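Local structure of clostripain-related protein (Bacteroides thetaiotaomicron, 5L20) at residues T11-P17 / R46-C52; T74-Y78 / D95-Y99; E34-E38 / K69-K73; V6-Q10 / K43-I47; L16-L22 / I109-G113. The protein is probably a cysteine peptidase of the clostripain (C11) family, this chain being an N-terminal piece of the longer protein. All blocks are in the same frame, centred on the assembly; numbering follows the deposited sequence.

Contact 1. Residues T11-P17 / R46-C52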
# COMPACT_ATOMS: atom_id res chain seq x y z
N THR A 11 -3.39 -8.26 -7.91
CA THR A 11 -2.89 -7.60 -6.72
C THR A 11 -3.32 -6.15 -6.76
O THR A 11 -3.04 -5.45 -7.76
CB THR A 11 -1.36 -7.62 -6.67
OG1 THR A 11 -0.90 -8.97 -6.68
CG2 THR A 11 -0.86 -6.91 -5.45
N VAL A 12 -4.00 -5.71 -5.71
CA VAL A 12 -4.30 -4.30 -5.53
C VAL A 12 -3.25 -3.76 -4.56
O VAL A 12 -3.17 -4.19 -3.40
CB VAL A 12 -5.73 -4.06 -4.95
CG1 VAL A 12 -5.98 -2.59 -4.69
CG2 VAL A 12 -6.79 -4.63 -5.90
N PHE A 13 -2.41 -2.85 -5.06
CA PHE A 13 -1.34 -2.27 -4.26
C PHE A 13 -1.73 -0.87 -3.80
O PHE A 13 -1.81 0.05 -4.61
CB PHE A 13 -0.05 -2.24 -5.07
CG PHE A 13 1.10 -1.59 -4.36
CD1 PHE A 13 1.36 -1.85 -3.01
CD2 PHE A 13 1.96 -0.73 -5.06
CE1 PHE A 13 2.44 -1.25 -2.38
CE2 PHE A 13 3.03 -0.15 -4.43
CZ PHE A 13 3.27 -0.39 -3.10
N MET A 14 -1.93 -0.71 -2.49
CA MET A 14 -2.20 0.58 -1.89
C MET A 14 -0.87 1.17 -1.44
O MET A 14 -0.20 0.59 -0.55
CB MET A 14 -3.17 0.44 -0.72
CG MET A 14 -3.55 1.81 -0.16
SD MET A 14 -4.87 1.67 1.07
CE MET A 14 -6.17 2.41 0.10
N TYR A 15 -0.54 2.32 -2.00
CA TYR A 15 0.77 2.95 -1.85
C TYR A 15 0.59 4.29 -1.14
O TYR A 15 -0.06 5.21 -1.69
CB TYR A 15 1.39 3.13 -3.24
CG TYR A 15 2.72 3.85 -3.28
CD1 TYR A 15 3.80 3.35 -2.58
CD2 TYR A 15 2.90 5.03 -4.01
CE1 TYR A 15 5.03 3.97 -2.61
CE2 TYR A 15 4.16 5.66 -4.06
CZ TYR A 15 5.20 5.13 -3.36
OH TYR A 15 6.42 5.74 -3.35
N LEU A 16 1.12 4.37 0.08
CA LEU A 16 0.88 5.50 0.98
C LEU A 16 2.22 6.07 1.44
O LEU A 16 2.64 5.89 2.60
CB LEU A 16 -0.00 5.08 2.17
CG LEU A 16 -1.36 4.49 1.78
CD1 LEU A 16 -1.98 3.78 2.99
CD2 LEU A 16 -2.26 5.59 1.25
N PRO A 17 2.94 6.72 0.53
CA PRO A 17 4.22 7.31 0.92
C PRO A 17 4.00 8.48 1.87
O PRO A 17 2.87 8.96 2.06
CB PRO A 17 4.82 7.76 -0.42
CG PRO A 17 3.63 8.02 -1.29
CD PRO A 17 2.61 6.97 -0.89
N ARG A 46 -5.12 -10.37 -4.02
CA ARG A 46 -4.47 -9.95 -2.78
C ARG A 46 -4.48 -8.43 -2.68
O ARG A 46 -4.41 -7.74 -3.71
CB ARG A 46 -3.02 -10.44 -2.72
CG ARG A 46 -2.79 -11.96 -2.58
CD ARG A 46 -1.33 -12.24 -2.12
NE ARG A 46 -0.90 -13.62 -2.29
CZ ARG A 46 -0.48 -14.15 -3.44
NH1 ARG A 46 -0.45 -13.41 -4.56
NH2 ARG A 46 -0.12 -15.43 -3.50
N ILE A 47 -4.52 -7.93 -1.45
CA ILE A 47 -4.34 -6.51 -1.18
C ILE A 47 -3.02 -6.35 -0.43
O ILE A 47 -2.84 -6.95 0.64
CB ILE A 47 -5.48 -5.93 -0.33
CG1 ILE A 47 -6.80 -5.99 -1.12
CG2 ILE A 47 -5.14 -4.50 0.05
CD1 ILE A 47 -8.00 -5.55 -0.36
N ILE A 48 -2.12 -5.57 -1.01
CA ILE A 48 -0.79 -5.32 -0.45
C ILE A 48 -0.68 -3.83 -0.19
O ILE A 48 -1.05 -3.03 -1.06
CB ILE A 48 0.33 -5.75 -1.42
CG1 ILE A 48 0.19 -7.22 -1.84
CG2 ILE A 48 1.70 -5.38 -0.83
CD1 ILE A 48 0.32 -8.20 -0.66
N ILE A 49 -0.20 -3.44 0.99
CA ILE A 49 -0.11 -2.04 1.36
C ILE A 49 1.31 -1.67 1.74
O ILE A 49 1.95 -2.39 2.51
CB ILE A 49 -1.05 -1.71 2.52
CG1 ILE A 49 -2.47 -2.18 2.15
CG2 ILE A 49 -0.97 -0.24 2.87
CD1 ILE A 49 -3.56 -1.77 3.12
N PHE A 50 1.82 -0.60 1.14
CA PHE A 50 3.06 0.06 1.56
C PHE A 50 2.66 1.33 2.26
O PHE A 50 2.01 2.18 1.66
CB PHE A 50 3.97 0.38 0.38
CG PHE A 50 5.18 1.21 0.72
CD1 PHE A 50 5.11 2.61 0.74
CD2 PHE A 50 6.40 0.59 1.00
CE1 PHE A 50 6.27 3.38 1.00
CE2 PHE A 50 7.55 1.34 1.26
CZ PHE A 50 7.49 2.73 1.27
N MET A 51 3.05 1.49 3.53
CA MET A 51 2.75 2.73 4.21
C MET A 51 3.94 3.25 5.00
O MET A 51 4.52 2.51 5.81
CB MET A 51 1.54 2.59 5.13
CG MET A 51 1.25 3.89 5.82
SD MET A 51 -0.26 3.83 6.77
CE MET A 51 -0.13 5.36 7.66
N CYS A 52 4.31 4.50 4.75
CA CYS A 52 5.28 5.22 5.58
C CYS A 52 4.63 5.56 6.91
O CYS A 52 3.62 6.25 6.95
CB CYS A 52 5.77 6.49 4.90
SG CYS A 52 6.90 6.22 3.52
O HOH W 1 2.10 7.41 4.97
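Leu16 O is gripped from the neighbouring strand by the Cys52 N-H at 3.1 Å, and a water lies 2.9 Å from Leu16 O while also approaching Cys52 O. From here back to Arg46, the parallel strands 11-16 and 46-52 exchange backbone bonds in both directions; Leu16 N to Phe50 O, at 2.8 Å, is the shortest. With CG turned away from the Phe13 backbone N (chi1 177°), the ring lies alongside Phe50. The edge of that ring, at Phe13 CE1, meets Phe50 CB at 3.6 Å. On the same face, the Tyr15 ring lies obliquely beside the Phe50 ring, the planes 34° apart and Tyr15 CE1 3.6 Å from Phe50 CD1. Pro17 CD rests over the centre of the tyrosine ring, while Tyr78 meets Phe50 edge-to-face. On the opposite face, Met14 CB packs on Ile49 CG1 at 3.9 Å, and Leu16 CB touches Met51 CG at 4.0 Å. At the strands' start, Thr11 OG1 bonds to Thr102 and Ser100, the latter shared with Arg46 NH1. The alternating backbone bonds satisfy the polar groups between the strands, leaving largely apolar side chains to pack on both sides of this beta-alpha-beta unit.

Contact 2. Residues T74-Y78 / D95-Y99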
# COMPACT_ATOMS: atom_id res chain seq x y z
N THR A 74 2.46 -8.87 8.10
CA THR A 74 3.61 -8.01 7.80
C THR A 74 4.59 -8.76 6.91
O THR A 74 5.02 -9.88 7.20
CB THR A 74 4.30 -7.51 9.09
OG1 THR A 74 3.33 -6.82 9.89
CG2 THR A 74 5.45 -6.56 8.78
N LEU A 75 4.96 -8.12 5.80
CA LEU A 75 5.81 -8.78 4.81
C LEU A 75 7.25 -8.33 4.98
O LEU A 75 8.17 -9.14 4.87
CB LEU A 75 5.31 -8.46 3.41
CG LEU A 75 3.87 -8.96 3.20
CD1 LEU A 75 3.42 -8.53 1.80
CD2 LEU A 75 3.76 -10.45 3.30
N LYS A 76 7.45 -7.03 5.18
CA LYS A 76 8.78 -6.50 5.47
C LYS A 76 8.70 -5.06 5.96
O LYS A 76 7.66 -4.40 5.83
CB LYS A 76 9.70 -6.58 4.26
CG LYS A 76 9.25 -5.74 3.09
CD LYS A 76 10.22 -5.85 1.89
CE LYS A 76 11.53 -5.13 2.12
NZ LYS A 76 12.41 -5.21 0.93
N ASN A 77 9.80 -4.59 6.54
CA ASN A 77 9.92 -3.20 6.92
C ASN A 77 11.03 -2.51 6.17
O ASN A 77 11.92 -3.19 5.62
CB ASN A 77 10.13 -3.10 8.43
CG ASN A 77 8.93 -3.60 9.19
OD1 ASN A 77 7.93 -2.88 9.32
ND2 ASN A 77 8.98 -4.84 9.67
N TYR A 78 10.98 -1.19 6.12
CA TYR A 78 11.95 -0.41 5.39
C TYR A 78 12.54 0.68 6.26
O TYR A 78 11.82 1.33 7.02
CB TYR A 78 11.35 0.27 4.16
CG TYR A 78 10.70 -0.61 3.13
CD1 TYR A 78 9.41 -1.10 3.33
CD2 TYR A 78 11.34 -0.92 1.95
CE1 TYR A 78 8.80 -1.90 2.38
CE2 TYR A 78 10.73 -1.71 0.98
CZ TYR A 78 9.46 -2.20 1.22
OH TYR A 78 8.85 -2.99 0.28
N ASP A 95 9.26 -5.73 -4.76
CA ASP A 95 8.86 -6.41 -3.52
C ASP A 95 7.38 -6.86 -3.65
O ASP A 95 7.03 -7.99 -3.31
CB ASP A 95 9.00 -5.49 -2.31
CG ASP A 95 10.44 -5.26 -1.90
OD1 ASP A 95 11.33 -6.07 -2.24
OD2 ASP A 95 10.65 -4.26 -1.17
N VAL A 96 6.51 -5.96 -4.10
CA VAL A 96 5.09 -6.30 -4.24
C VAL A 96 4.93 -7.52 -5.14
O VAL A 96 4.17 -8.46 -4.83
CB VAL A 96 4.29 -5.09 -4.81
CG1 VAL A 96 2.85 -5.52 -5.19
CG2 VAL A 96 4.28 -3.99 -3.77
N GLN A 97 5.65 -7.54 -6.26
CA GLN A 97 5.54 -8.66 -7.17
C GLN A 97 6.07 -9.97 -6.56
O GLN A 97 5.50 -11.01 -6.80
CB GLN A 97 6.28 -8.35 -8.46
CG GLN A 97 5.66 -7.22 -9.27
CD GLN A 97 6.55 -6.89 -10.45
OE1 GLN A 97 6.60 -7.61 -11.46
NE2 GLN A 97 7.30 -5.81 -10.30
N ARG A 98 7.16 -9.89 -5.80
CA ARG A 98 7.73 -11.10 -5.16
C ARG A 98 6.76 -11.66 -4.15
O ARG A 98 6.52 -12.87 -4.15
CB ARG A 98 9.06 -10.78 -4.48
CG ARG A 98 10.26 -10.97 -5.40
CD ARG A 98 11.60 -10.75 -4.66
NE ARG A 98 11.74 -9.36 -4.24
CZ ARG A 98 12.44 -8.45 -4.91
NH1 ARG A 98 13.12 -8.78 -6.00
NH2 ARG A 98 12.48 -7.22 -4.47
N TYR A 99 6.19 -10.81 -3.30
CA TYR A 99 5.26 -11.31 -2.30
C TYR A 99 3.92 -11.71 -2.93
O TYR A 99 3.21 -12.58 -2.40
CB TYR A 99 5.03 -10.28 -1.20
CG TYR A 99 6.19 -10.16 -0.25
CD1 TYR A 99 6.41 -11.15 0.70
CD2 TYR A 99 7.04 -9.06 -0.28
CE1 TYR A 99 7.46 -11.04 1.60
CE2 TYR A 99 8.11 -8.94 0.62
CZ TYR A 99 8.30 -9.94 1.55
OH TYR A 99 9.32 -9.84 2.46
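Leu75 and Lys76, although consecutive in a strand, both point toward the end of helix 86-99, because together they form a classic beta bulge opposite Leu60. Leu75 lays its CB over the centre of the Tyr99 ring, a CH-pi contact 3.7 Å from the centroid, and Leu75 CD2 lies 3.8 Å from Tyr99 CD1. Lys76 starts with CG wedged between its backbone N and carbonyl carbon (chi1 64°), then bends at chi3. This brings Lys76 NZ to Asp95 OD2 at 2.9 Å, a salt bridge that arrives from above the carboxylate plane. Tyr78 OH donates to Asp95 OD2 at 2.6 Å, here on the anti side and 18° out of plane; Lys76 CE lies over a face of the Tyr78 ring, toward the rim. Asp95 OD1 is held in turn by Arg98 NH2 at 2.8 Å. OD1 lies in the guanidinium plane, while NH2 comes to it on the anti side, 30° out of the carboxylate plane. Behind these groups, Val96 packs on Ile48, Thr11 and Phe13. Two donors on OD2 and one on OD1 fix the rotation of the Asp95 carboxylate, which its cationic neighbours probably keep ionised; the two OD2 bonds pin the helix end to the edge strand.

Contact 3. Residues E34-E38 / K69-K73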
# COMPACT_ATOMS: atom_id res chain seq x y z
N GLU A 34 -10.31 -2.44 5.18
CA GLU A 34 -10.40 -3.70 5.92
C GLU A 34 -11.85 -4.15 6.14
O GLU A 34 -12.12 -5.35 6.19
CB GLU A 34 -9.70 -3.58 7.28
CG GLU A 34 -8.21 -3.61 7.18
CD GLU A 34 -7.53 -4.00 8.49
OE1 GLU A 34 -7.72 -5.15 8.95
OE2 GLU A 34 -6.79 -3.17 9.03
N SER A 35 -12.78 -3.20 6.25
CA SER A 35 -14.16 -3.59 6.47
C SER A 35 -14.68 -4.35 5.23
O SER A 35 -15.58 -5.16 5.35
CB SER A 35 -15.05 -2.37 6.80
OG SER A 35 -15.31 -1.57 5.65
N VAL A 36 -14.08 -4.11 4.06
CA VAL A 36 -14.42 -4.88 2.85
C VAL A 36 -13.77 -6.27 2.83
O VAL A 36 -14.39 -7.25 2.41
CB VAL A 36 -13.99 -4.10 1.57
CG1 VAL A 36 -14.20 -4.93 0.30
CG2 VAL A 36 -14.75 -2.77 1.49
N VAL A 37 -12.51 -6.36 3.28
CA VAL A 37 -11.82 -7.65 3.35
C VAL A 37 -12.57 -8.61 4.26
O VAL A 37 -12.64 -9.80 3.97
CB VAL A 37 -10.37 -7.47 3.85
CG1 VAL A 37 -9.67 -8.84 4.13
CG2 VAL A 37 -9.58 -6.67 2.82
N GLU A 38 -13.18 -8.07 5.30
CA GLU A 38 -13.97 -8.90 6.23
C GLU A 38 -15.11 -9.68 5.56
O GLU A 38 -15.70 -10.57 6.19
CB GLU A 38 -14.55 -8.04 7.34
CG GLU A 38 -13.52 -7.41 8.22
CD GLU A 38 -14.14 -6.48 9.25
OE1 GLU A 38 -15.28 -6.01 9.02
OE2 GLU A 38 -13.49 -6.21 10.28
N LYS A 69 -12.00 -13.36 9.64
CA LYS A 69 -11.61 -12.00 10.00
C LYS A 69 -10.55 -11.39 9.07
O LYS A 69 -9.85 -12.11 8.36
CB LYS A 69 -11.11 -11.96 11.44
N SER A 70 -10.45 -10.06 9.07
CA SER A 70 -9.36 -9.37 8.40
C SER A 70 -8.10 -9.61 9.23
O SER A 70 -8.18 -9.79 10.45
CB SER A 70 -9.64 -7.87 8.25
OG SER A 70 -8.77 -7.26 7.30
N VAL A 71 -6.94 -9.63 8.58
CA VAL A 71 -5.69 -9.75 9.31
C VAL A 71 -4.55 -9.05 8.56
O VAL A 71 -4.51 -9.07 7.34
CB VAL A 71 -5.33 -11.25 9.56
CG1 VAL A 71 -5.17 -11.99 8.24
CG2 VAL A 71 -4.08 -11.37 10.40
N HIS A 72 -3.66 -8.39 9.31
CA HIS A 72 -2.44 -7.79 8.75
C HIS A 72 -1.30 -8.79 8.80
O HIS A 72 -0.84 -9.16 9.90
CB HIS A 72 -1.97 -6.57 9.53
CG HIS A 72 -2.82 -5.34 9.39
ND1 HIS A 72 -2.28 -4.07 9.39
CD2 HIS A 72 -4.16 -5.19 9.28
CE1 HIS A 72 -3.26 -3.18 9.29
NE2 HIS A 72 -4.41 -3.83 9.22
N LYS A 73 -0.82 -9.22 7.64
CA LYS A 73 0.38 -10.06 7.57
C LYS A 73 1.55 -9.17 7.17
O LYS A 73 1.61 -8.74 6.02
CB LYS A 73 0.22 -11.20 6.57
O HOH W 2 -11.61 -7.87 10.87
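Both oxygens of the Glu34 carboxylate are used by strand 69-73. Glu34 OE1 accepts from Ser70 OG at 2.9 Å, met on the anti side and 16° out of the carboxylate plane. OE2 lies at the edge of the His72 ring, with the Glu34 OE2 to His72 NE2 distance modelled at 2.5 Å, very short for such a bond. The bond is fairly straight, and the ring and carboxylate planes are turned 54° apart. Outside this polar pair, Val37 CG1 lies against Ser70 OG at 3.7 Å and the Glu38 methylene CG approaches Ser70 CB at 3.9 Å, so the serine sits among the side chains of Glu34, Val37 and Glu38. A water links the segments again, donating to Glu38 OE2 at 2.6 Å and accepting from Ser70 N at 3.1 Å. Further out lie the groups that set these positions. Ser70 OG stands anti to its own backbone N (chi1 -164°), which aims it at the helix, and the Glu34 chain is extended beyond CG. The His72 ring stacks on Phe61, while Glu34 and Val37 also rest on Leu63 of strand 57-66. The Ser70 bond and the water, with the His72-carboxylate bond whose modelled length is doubtful, tie the last turn of helix 23-37 to the edge strand, on one face of a central sheet whose other face carries helix 86-99, the layering of an alpha-beta-alpha sandwich.

Contact 4. Residues V6-Q10 / K43-I47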
# COMPACT_ATOMS: atom_id res chain seq x y z
N VAL A 6 -4.24 -19.76 -2.90
CA VAL A 6 -3.44 -19.53 -4.10
C VAL A 6 -4.02 -18.46 -5.05
O VAL A 6 -4.23 -18.75 -6.24
CB VAL A 6 -3.28 -20.84 -4.89
N PRO A 7 -4.25 -17.23 -4.55
CA PRO A 7 -4.81 -16.23 -5.47
C PRO A 7 -3.77 -15.80 -6.49
O PRO A 7 -2.62 -15.54 -6.15
CB PRO A 7 -5.19 -15.07 -4.55
CG PRO A 7 -4.25 -15.20 -3.40
CD PRO A 7 -3.99 -16.67 -3.22
N THR A 8 -4.17 -15.75 -7.75
CA THR A 8 -3.20 -15.46 -8.80
C THR A 8 -3.71 -14.43 -9.79
O THR A 8 -3.00 -14.11 -10.74
CB THR A 8 -2.82 -16.72 -9.60
OG1 THR A 8 -4.01 -17.33 -10.11
CG2 THR A 8 -2.03 -17.71 -8.73
N GLU A 9 -4.93 -13.92 -9.62
CA GLU A 9 -5.46 -13.05 -10.67
C GLU A 9 -5.03 -11.57 -10.55
O GLU A 9 -4.63 -10.97 -11.56
CB GLU A 9 -7.00 -13.11 -10.74
CG GLU A 9 -7.55 -14.45 -11.21
CD GLU A 9 -7.04 -14.85 -12.58
OE1 GLU A 9 -6.99 -13.99 -13.49
OE2 GLU A 9 -6.68 -16.04 -12.75
N GLN A 10 -5.12 -11.00 -9.36
CA GLN A 10 -4.94 -9.56 -9.22
C GLN A 10 -4.34 -9.19 -7.89
O GLN A 10 -4.69 -9.76 -6.88
CB GLN A 10 -6.28 -8.83 -9.38
CG GLN A 10 -6.17 -7.31 -9.32
CD GLN A 10 -7.48 -6.69 -8.90
OE1 GLN A 10 -8.21 -7.26 -8.09
NE2 GLN A 10 -7.76 -5.48 -9.40
N LYS A 43 -10.60 -14.17 -2.90
CA LYS A 43 -10.22 -15.53 -3.28
C LYS A 43 -9.21 -15.59 -4.45
O LYS A 43 -8.35 -16.46 -4.51
CB LYS A 43 -11.46 -16.34 -3.64
CG LYS A 43 -12.51 -16.40 -2.52
CD LYS A 43 -13.66 -17.31 -2.92
CE LYS A 43 -14.80 -17.27 -1.91
NZ LYS A 43 -14.32 -17.63 -0.55
N ASP A 44 -9.34 -14.65 -5.39
CA ASP A 44 -8.47 -14.61 -6.56
C ASP A 44 -7.51 -13.43 -6.51
O ASP A 44 -6.77 -13.21 -7.47
CB ASP A 44 -9.27 -14.47 -7.85
CG ASP A 44 -9.93 -15.75 -8.29
OD1 ASP A 44 -9.35 -16.84 -8.08
OD2 ASP A 44 -11.02 -15.65 -8.89
N GLU A 45 -7.58 -12.65 -5.43
CA GLU A 45 -6.86 -11.38 -5.37
C GLU A 45 -6.16 -11.21 -4.04
O GLU A 45 -6.56 -11.82 -3.05
CB GLU A 45 -7.81 -10.20 -5.60
CG GLU A 45 -8.63 -10.25 -6.89
CD GLU A 45 -9.95 -11.00 -6.74
OE1 GLU A 45 -10.32 -11.38 -5.60
OE2 GLU A 45 -10.63 -11.20 -7.77
N ARG A 46 -5.12 -10.37 -4.02
CA ARG A 46 -4.47 -9.95 -2.78
C ARG A 46 -4.48 -8.43 -2.68
O ARG A 46 -4.41 -7.74 -3.71
CB ARG A 46 -3.02 -10.44 -2.72
CG ARG A 46 -2.79 -11.96 -2.58
CD ARG A 46 -1.33 -12.24 -2.12
NE ARG A 46 -0.90 -13.62 -2.29
CZ ARG A 46 -0.48 -14.15 -3.44
NH1 ARG A 46 -0.45 -13.41 -4.56
NH2 ARG A 46 -0.12 -15.43 -3.50
N ILE A 47 -4.52 -7.93 -1.45
CA ILE A 47 -4.34 -6.51 -1.18
C ILE A 47 -3.02 -6.35 -0.43
O ILE A 47 -2.84 -6.95 0.64
CB ILE A 47 -5.48 -5.93 -0.33
CG1 ILE A 47 -6.80 -5.99 -1.12
CG2 ILE A 47 -5.14 -4.50 0.05
CD1 ILE A 47 -8.00 -5.55 -0.36
O HOH W 3 0.16 -15.76 -6.48
O HOH W 4 -6.72 -17.08 -8.47
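The Arg46 guanidinium carries Pro7 over one face, with the ring carbon CG centred 3.8 Å above its plane. Pro7 O also lies over the group, too poorly angled for a hydrogen bond to Arg46 NH1, which is bonded to Ser100, and reaches the guanidinium through a water instead. That water sits at the guanidinium edge, in plane, accepting from Arg46 NH2 at 3.0 Å and donating to Pro7 O at 2.8 Å. The chain that brings the group here is extended from CG to NE, and it crosses the proline at about a right angle. Two further pairs of side chains touch through their methylenes, with the planes of their flat ends turned steeply. The Gln10 amide and the Glu45 carboxylate stand 74° apart, Gln10 OE1 touching Glu45 CG at 3.2 Å, whereas the Glu9 and Asp44 side chains run side by side with their carboxylates 78° apart. Gln10 and Glu45 also form a parallel bridge, the first pairing of strands 10-16 and 45-52, where the leading loop 6-9 becomes part of the central sheet. Just before it, Asp44 O is shared by two N-H groups: Glu9 N at 2.9 Å, and, weakly, Gln10 N at 3.3 Å. Arg46 N then bonds to Gln10 O at 3.0 Å. A second water joins Thr8 N to Asp44 OD1. Glu9 OE2 and Asp44 OD1 remain 5.4 Å apart, and the like charge is probably eased by Lys103, which forms a salt bridge with Glu9 OE2.

Contact 5. Residues L16-L22 / I109-G113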
# COMPACT_ATOMS: atom_id res chain seq x y z
N LEU A 16 1.12 4.37 0.08
CA LEU A 16 0.88 5.50 0.98
C LEU A 16 2.22 6.07 1.44
O LEU A 16 2.64 5.89 2.60
CB LEU A 16 -0.00 5.08 2.17
CG LEU A 16 -1.36 4.49 1.78
CD1 LEU A 16 -1.98 3.78 2.99
CD2 LEU A 16 -2.26 5.59 1.25
N PRO A 17 2.94 6.72 0.53
CA PRO A 17 4.22 7.31 0.92
C PRO A 17 4.00 8.48 1.87
O PRO A 17 2.87 8.96 2.06
CB PRO A 17 4.82 7.76 -0.42
CG PRO A 17 3.63 8.02 -1.29
CD PRO A 17 2.61 6.97 -0.89
N TRP A 18 5.09 8.98 2.44
CA TRP A 18 4.97 9.99 3.49
C TRP A 18 4.28 11.26 3.01
O TRP A 18 4.61 11.80 1.96
CB TRP A 18 6.35 10.33 4.05
CG TRP A 18 6.32 11.32 5.17
CD1 TRP A 18 6.84 12.58 5.15
CD2 TRP A 18 5.75 11.13 6.47
NE1 TRP A 18 6.62 13.20 6.37
CE2 TRP A 18 5.95 12.33 7.19
CE3 TRP A 18 5.07 10.07 7.08
CZ2 TRP A 18 5.51 12.49 8.51
CZ3 TRP A 18 4.63 10.24 8.40
CH2 TRP A 18 4.85 11.44 9.09
N SER A 19 3.30 11.74 3.79
CA SER A 19 2.42 12.83 3.38
C SER A 19 2.49 14.03 4.32
O SER A 19 1.78 15.01 4.13
CB SER A 19 0.96 12.37 3.36
OG SER A 19 0.52 12.17 4.71
N ASP A 20 3.36 13.91 5.32
CA ASP A 20 3.52 14.88 6.42
C ASP A 20 2.33 14.94 7.39
O ASP A 20 2.55 14.82 8.60
CB ASP A 20 3.82 16.28 5.88
CG ASP A 20 5.27 16.43 5.38
OD1 ASP A 20 6.22 16.18 6.17
OD2 ASP A 20 5.47 16.77 4.18
N ASN A 21 1.10 15.12 6.90
CA ASN A 21 -0.05 15.40 7.79
C ASN A 21 -1.32 14.62 7.46
O ASN A 21 -2.38 14.89 8.01
CB ASN A 21 -0.35 16.91 7.80
CG ASN A 21 -0.92 17.40 6.48
OD1 ASN A 21 -0.79 16.73 5.46
ND2 ASN A 21 -1.54 18.56 6.51
N LEU A 22 -1.23 13.64 6.57
CA LEU A 22 -2.39 12.79 6.26
C LEU A 22 -2.25 11.37 6.80
O LEU A 22 -3.09 10.54 6.54
CB LEU A 22 -2.62 12.75 4.73
CG LEU A 22 -2.91 14.09 4.05
CD1 LEU A 22 -2.89 13.98 2.49
CD2 LEU A 22 -4.25 14.69 4.53
N ILE A 109 -2.90 5.29 -4.87
CA ILE A 109 -1.88 6.18 -4.34
C ILE A 109 -2.55 7.26 -3.51
O ILE A 109 -3.34 8.04 -4.03
CB ILE A 109 -1.06 6.82 -5.45
CG1 ILE A 109 -0.45 5.70 -6.34
CG2 ILE A 109 -0.02 7.74 -4.83
CD1 ILE A 109 0.43 6.26 -7.44
N GLY A 110 -2.20 7.29 -2.22
CA GLY A 110 -2.76 8.30 -1.32
C GLY A 110 -1.66 9.24 -0.88
O GLY A 110 -0.59 8.77 -0.49
N CYS A 111 -1.92 10.55 -0.92
CA CYS A 111 -0.96 11.60 -0.51
C CYS A 111 -1.54 12.96 -0.89
O CYS A 111 -2.71 13.05 -1.25
CB CYS A 111 0.40 11.41 -1.20
SG CYS A 111 1.74 11.09 -0.06
N HIS A 112 -0.71 14.01 -0.83
CA HIS A 112 -1.08 15.33 -1.37
C HIS A 112 -0.80 15.33 -2.86
O HIS A 112 0.17 14.73 -3.31
CB HIS A 112 -0.26 16.46 -0.73
CG HIS A 112 -0.53 16.65 0.73
ND1 HIS A 112 -1.54 17.46 1.20
CD2 HIS A 112 0.09 16.13 1.81
CE1 HIS A 112 -1.53 17.43 2.52
NE2 HIS A 112 -0.55 16.63 2.92
N GLY A 113 -1.64 16.02 -3.63
CA GLY A 113 -1.44 16.08 -5.08
C GLY A 113 -1.37 17.48 -5.62
O GLY A 113 -2.06 18.39 -5.11
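His112 leaves its CB with CG anti to the carbonyl carbon (chi1 -66°), and this torsion swings the imidazole out under Leu22 and against the Ser19-Asn21 turn. His112 CG comes 4.0 Å from Leu22 CD1, and that methyl is centred over one face of the ring, 3.6 Å from the centroid and 12° off the normal, a CH-pi contact. Moving outward, His112 CD2 meets Ser19 O at 3.1 Å in the ring plane. ND1, CE1 and, at the tip, NE2 have the Leu22 methyl above them. Behind the histidine, Leu22 CD1 also reaches Cys111 C at 3.8 Å. Cys111 was modelled in two conformers; in one, SG sits among Pro17 and the carbonyls of Pro17 and Trp18, a packing that is tentative for that reason. Leu16 CD2 touches Gly110 CA at 3.8 Å, where the strand opens into the loop. The turn itself is shaped by Ser19, whose OG accepts from Leu22 N at 2.9 Å, an ST motif ahead of helix 23-37 with Leu22 at its N-cap position. Trp18 NE1 in turn bonds to Asp20 OD1 at 3.0 Å. A modified side chain of the bound peptide packs on Leu22, its backbone on His112, and Gly113 forms backbone hydrogen bonds with it. Clan CD peptidases carry their catalytic histidine in a His-Gly pair following a strand, and His112-Gly113 is consistent with it. Leu22 over the ring and Ser19 O at its edge probably help to set the imidazole's plane beside the probable substrate-binding groove.

From the N terminus, contact 4 pairs the leading loop with the start of strand 45-52, and contact 1 continues that pairing into the core; both close the beta-alpha-beta unit containing helix 23-37. Contact 3 begins inside that unit, at the end of the helix, and closes only on strand 69-79, so it crosses contacts 1 and 4. Contact 2 follows in series, fixing helix 86-99 to the same edge strand. Contact 5, from the loop after strand 10-16 to the loop after strand 104-109, crosses contacts 1 and 4 and spans contacts 2 and 3 within its loop. Its centre lies about 26 Å from that of contact 4.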